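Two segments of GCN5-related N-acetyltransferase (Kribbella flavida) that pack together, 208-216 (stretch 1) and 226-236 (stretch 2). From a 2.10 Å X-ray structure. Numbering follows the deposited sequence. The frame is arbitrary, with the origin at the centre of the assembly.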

# COMPACT_ATOMS: atom_id res chain seq x y z
N LEU C 208 -8.47 -35.81 11.57
CA LEU C 208 -9.16 -36.32 12.74
C LEU C 208 -8.22 -37.12 13.62
O LEU C 208 -7.50 -38.00 13.15
CB LEU C 208 -10.32 -37.21 12.29
CG LEU C 208 -11.08 -37.95 13.39
CD1 LEU C 208 -11.80 -36.96 14.28
CD2 LEU C 208 -12.05 -38.95 12.79
N ALA C 209 -8.22 -36.80 14.92
CA ALA C 209 -7.53 -37.63 15.91
C ALA C 209 -8.59 -38.31 16.77
O ALA C 209 -9.78 -38.08 16.58
CB ALA C 209 -6.61 -36.78 16.76
N GLU C 210 -8.17 -39.12 17.74
CA GLU C 210 -9.09 -39.80 18.65
C GLU C 210 -9.98 -38.82 19.43
O GLU C 210 -11.17 -39.10 19.67
CB GLU C 210 -8.31 -40.69 19.62
CG GLU C 210 -9.17 -41.48 20.60
CD GLU C 210 -8.40 -42.65 21.22
OE1 GLU C 210 -7.16 -42.53 21.38
OE2 GLU C 210 -9.04 -43.68 21.55
N ASP C 211 -9.42 -37.67 19.80
CA ASP C 211 -10.15 -36.69 20.61
C ASP C 211 -10.02 -35.27 20.09
O ASP C 211 -9.81 -34.32 20.86
CB ASP C 211 -9.68 -36.77 22.07
CG ASP C 211 -8.22 -36.37 22.23
OD1 ASP C 211 -7.84 -35.92 23.33
OD2 ASP C 211 -7.47 -36.51 21.24
N GLY C 212 -10.13 -35.11 18.77
CA GLY C 212 -10.06 -33.80 18.16
C GLY C 212 -10.05 -33.80 16.65
O GLY C 212 -9.91 -34.85 16.02
N PHE C 213 -10.21 -32.62 16.08
CA PHE C 213 -10.09 -32.47 14.63
C PHE C 213 -9.70 -31.05 14.23
O PHE C 213 -9.79 -30.12 15.02
CB PHE C 213 -11.39 -32.87 13.93
CG PHE C 213 -12.56 -31.94 14.19
CD1 PHE C 213 -13.58 -32.32 15.06
CD2 PHE C 213 -12.68 -30.72 13.53
CE1 PHE C 213 -14.67 -31.49 15.29
CE2 PHE C 213 -13.76 -29.88 13.76
CZ PHE C 213 -14.76 -30.26 14.64
N VAL C 214 -9.31 -30.89 12.98
CA VAL C 214 -9.04 -29.55 12.46
C VAL C 214 -9.49 -29.52 11.00
O VAL C 214 -9.35 -30.52 10.26
CB VAL C 214 -7.55 -29.16 12.59
CG1 VAL C 214 -6.67 -30.10 11.79
CG2 VAL C 214 -7.30 -27.70 12.15
N VAL C 215 -10.09 -28.41 10.61
CA VAL C 215 -10.45 -28.18 9.22
C VAL C 215 -9.82 -26.87 8.80
O VAL C 215 -10.01 -25.84 9.46
CB VAL C 215 -11.97 -28.11 9.03
CG1 VAL C 215 -12.31 -27.96 7.55
CG2 VAL C 215 -12.63 -29.37 9.62
N TYR C 216 -9.05 -26.90 7.72
CA TYR C 216 -8.42 -25.67 7.23
C TYR C 216 -8.36 -25.63 5.71
O TYR C 216 -8.74 -26.60 5.03
CB TYR C 216 -7.04 -25.46 7.86
CG TYR C 216 -5.99 -26.48 7.47
CD1 TYR C 216 -4.99 -26.17 6.56
CD2 TYR C 216 -5.97 -27.75 8.04
CE1 TYR C 216 -4.02 -27.08 6.22
CE2 TYR C 216 -5.01 -28.68 7.70
CZ TYR C 216 -4.04 -28.34 6.79
OH TYR C 216 -3.06 -29.27 6.47
N ASP C 226 -10.62 -23.03 9.88
CA ASP C 226 -12.05 -22.78 10.08
C ASP C 226 -12.46 -23.22 11.48
O ASP C 226 -13.32 -22.61 12.11
CB ASP C 226 -12.91 -23.54 9.07
CG ASP C 226 -12.85 -22.96 7.67
OD1 ASP C 226 -12.44 -21.78 7.50
OD2 ASP C 226 -13.23 -23.69 6.72
N GLU C 227 -11.85 -24.31 11.94
CA GLU C 227 -12.20 -24.85 13.24
C GLU C 227 -11.17 -25.86 13.70
O GLU C 227 -10.73 -26.70 12.92
CB GLU C 227 -13.60 -25.50 13.22
CG GLU C 227 -14.04 -26.03 14.59
CD GLU C 227 -15.50 -26.52 14.62
OE1 GLU C 227 -16.04 -26.87 13.55
OE2 GLU C 227 -16.09 -26.57 15.73
N LEU C 228 -10.78 -25.76 14.98
CA LEU C 228 -9.93 -26.76 15.61
C LEU C 228 -10.54 -27.09 16.95
O LEU C 228 -10.81 -26.20 17.76
CB LEU C 228 -8.50 -26.26 15.80
CG LEU C 228 -7.48 -27.35 16.13
CD1 LEU C 228 -6.10 -27.01 15.55
CD2 LEU C 228 -7.41 -27.58 17.63
N VAL C 229 -10.76 -28.38 17.19
CA VAL C 229 -11.27 -28.85 18.48
C VAL C 229 -10.29 -29.88 19.02
O VAL C 229 -9.87 -30.79 18.31
CB VAL C 229 -12.66 -29.47 18.31
CG1 VAL C 229 -13.10 -30.21 19.58
CG2 VAL C 229 -13.67 -28.38 17.94
N ALA C 230 -9.90 -29.73 20.28
CA ALA C 230 -8.97 -30.69 20.88
C ALA C 230 -9.26 -30.86 22.37
O ALA C 230 -9.36 -29.87 23.11
CB ALA C 230 -7.55 -30.25 20.67
N HIS C 231 -9.39 -32.11 22.80
CA HIS C 231 -9.69 -32.40 24.19
C HIS C 231 -8.44 -32.52 25.06
O HIS C 231 -8.51 -32.34 26.28
CB HIS C 231 -10.53 -33.67 24.31
CG HIS C 231 -11.86 -33.57 23.64
ND1 HIS C 231 -12.66 -34.67 23.39
CD2 HIS C 231 -12.54 -32.50 23.16
CE1 HIS C 231 -13.77 -34.28 22.80
NE2 HIS C 231 -13.73 -32.96 22.65
N SER C 232 -7.30 -32.84 24.45
CA SER C 232 -6.07 -33.06 25.22
C SER C 232 -4.91 -32.24 24.66
O SER C 232 -4.93 -31.84 23.50
CB SER C 232 -5.69 -34.54 25.22
OG SER C 232 -5.15 -34.92 23.97
N GLU C 233 -3.90 -32.02 25.50
CA GLU C 233 -2.76 -31.20 25.10
C GLU C 233 -2.03 -31.82 23.92
O GLU C 233 -1.77 -31.15 22.93
CB GLU C 233 -1.81 -31.02 26.28
CG GLU C 233 -0.68 -30.03 26.04
CD GLU C 233 0.42 -30.13 27.09
OE1 GLU C 233 1.47 -29.47 26.92
OE2 GLU C 233 0.23 -30.88 28.07
N ALA C 234 -1.69 -33.10 24.03
CA ALA C 234 -1.02 -33.80 22.94
C ALA C 234 -1.77 -33.67 21.60
O ALA C 234 -1.16 -33.46 20.55
CB ALA C 234 -0.82 -35.27 23.30
N THR C 235 -3.10 -33.78 21.64
CA THR C 235 -3.88 -33.70 20.41
C THR C 235 -3.89 -32.28 19.85
O THR C 235 -3.80 -32.09 18.64
CB THR C 235 -5.31 -34.20 20.63
OG1 THR C 235 -5.26 -35.58 20.97
CG2 THR C 235 -6.14 -34.03 19.38
N ALA C 236 -4.01 -31.28 20.73
CA ALA C 236 -3.98 -29.90 20.27
C ALA C 236 -2.65 -29.62 19.56
O ALA C 236 -2.63 -29.04 18.46
CB ALA C 236 -4.20 -28.92 21.43

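Antiparallel strands pair through their backbones, and side chains often secure the point where the pairing ends; two packed segments of a GCN5-related N-acetyltransferase illustrate both. Strand 227-230 runs at 169° to strand 212-216, with the axes 4.7 Å apart at closest approach.

The pairing opens at the corner, where Asp 226 N donates to Val 215 O at 2.9 Å. Glu 227 N reaches the same Val 215 O only weakly, at 3.4 Å, so one carbonyl serves two successive amides. The return bond, Val 215 N to Glu 227 O, is firmer at 2.9 Å. Along the same face of the sheet the Glu 227 side chain extends to the Phe 213 ring, its OE1 lying near the ring plane, 3.8 Å from CE2.

Leu 228 sits opposite Val 214 in a non-hydrogen-bonded pair. Its CA lies 3.4 Å from Phe 213 O in a CA-H...O contact, and on the other face of the sheet its CD1 packs 3.7 Å from Val 214 CG2. At Val 229 the hydrogen-bonded pattern returns: Val 229 N to Phe 213 O and Phe 213 N to Val 229 O both measure 2.9 Å, while the valine side chain covers one face of the phenylalanine ring.

Ala 230 faces Gly 212, whose CA is 3.0 Å from Val 229 O. A CB there would clash with that oxygen and with Thr 235 CG2, so the bare glycine suits this close approach.

Beyond the strand, the backbone O of Asp 211 accepts from His 231 N at 3.0 Å, and its carboxylate receives two hydroxyls: Ser 232 OG donates to OD1 at 2.9 Å, and Thr 235 OG1 to OD2 at a very short 2.4 Å. Ser 232 also caps the helix, its OG accepting a weak bond from Thr 235 N at 3.3 Å.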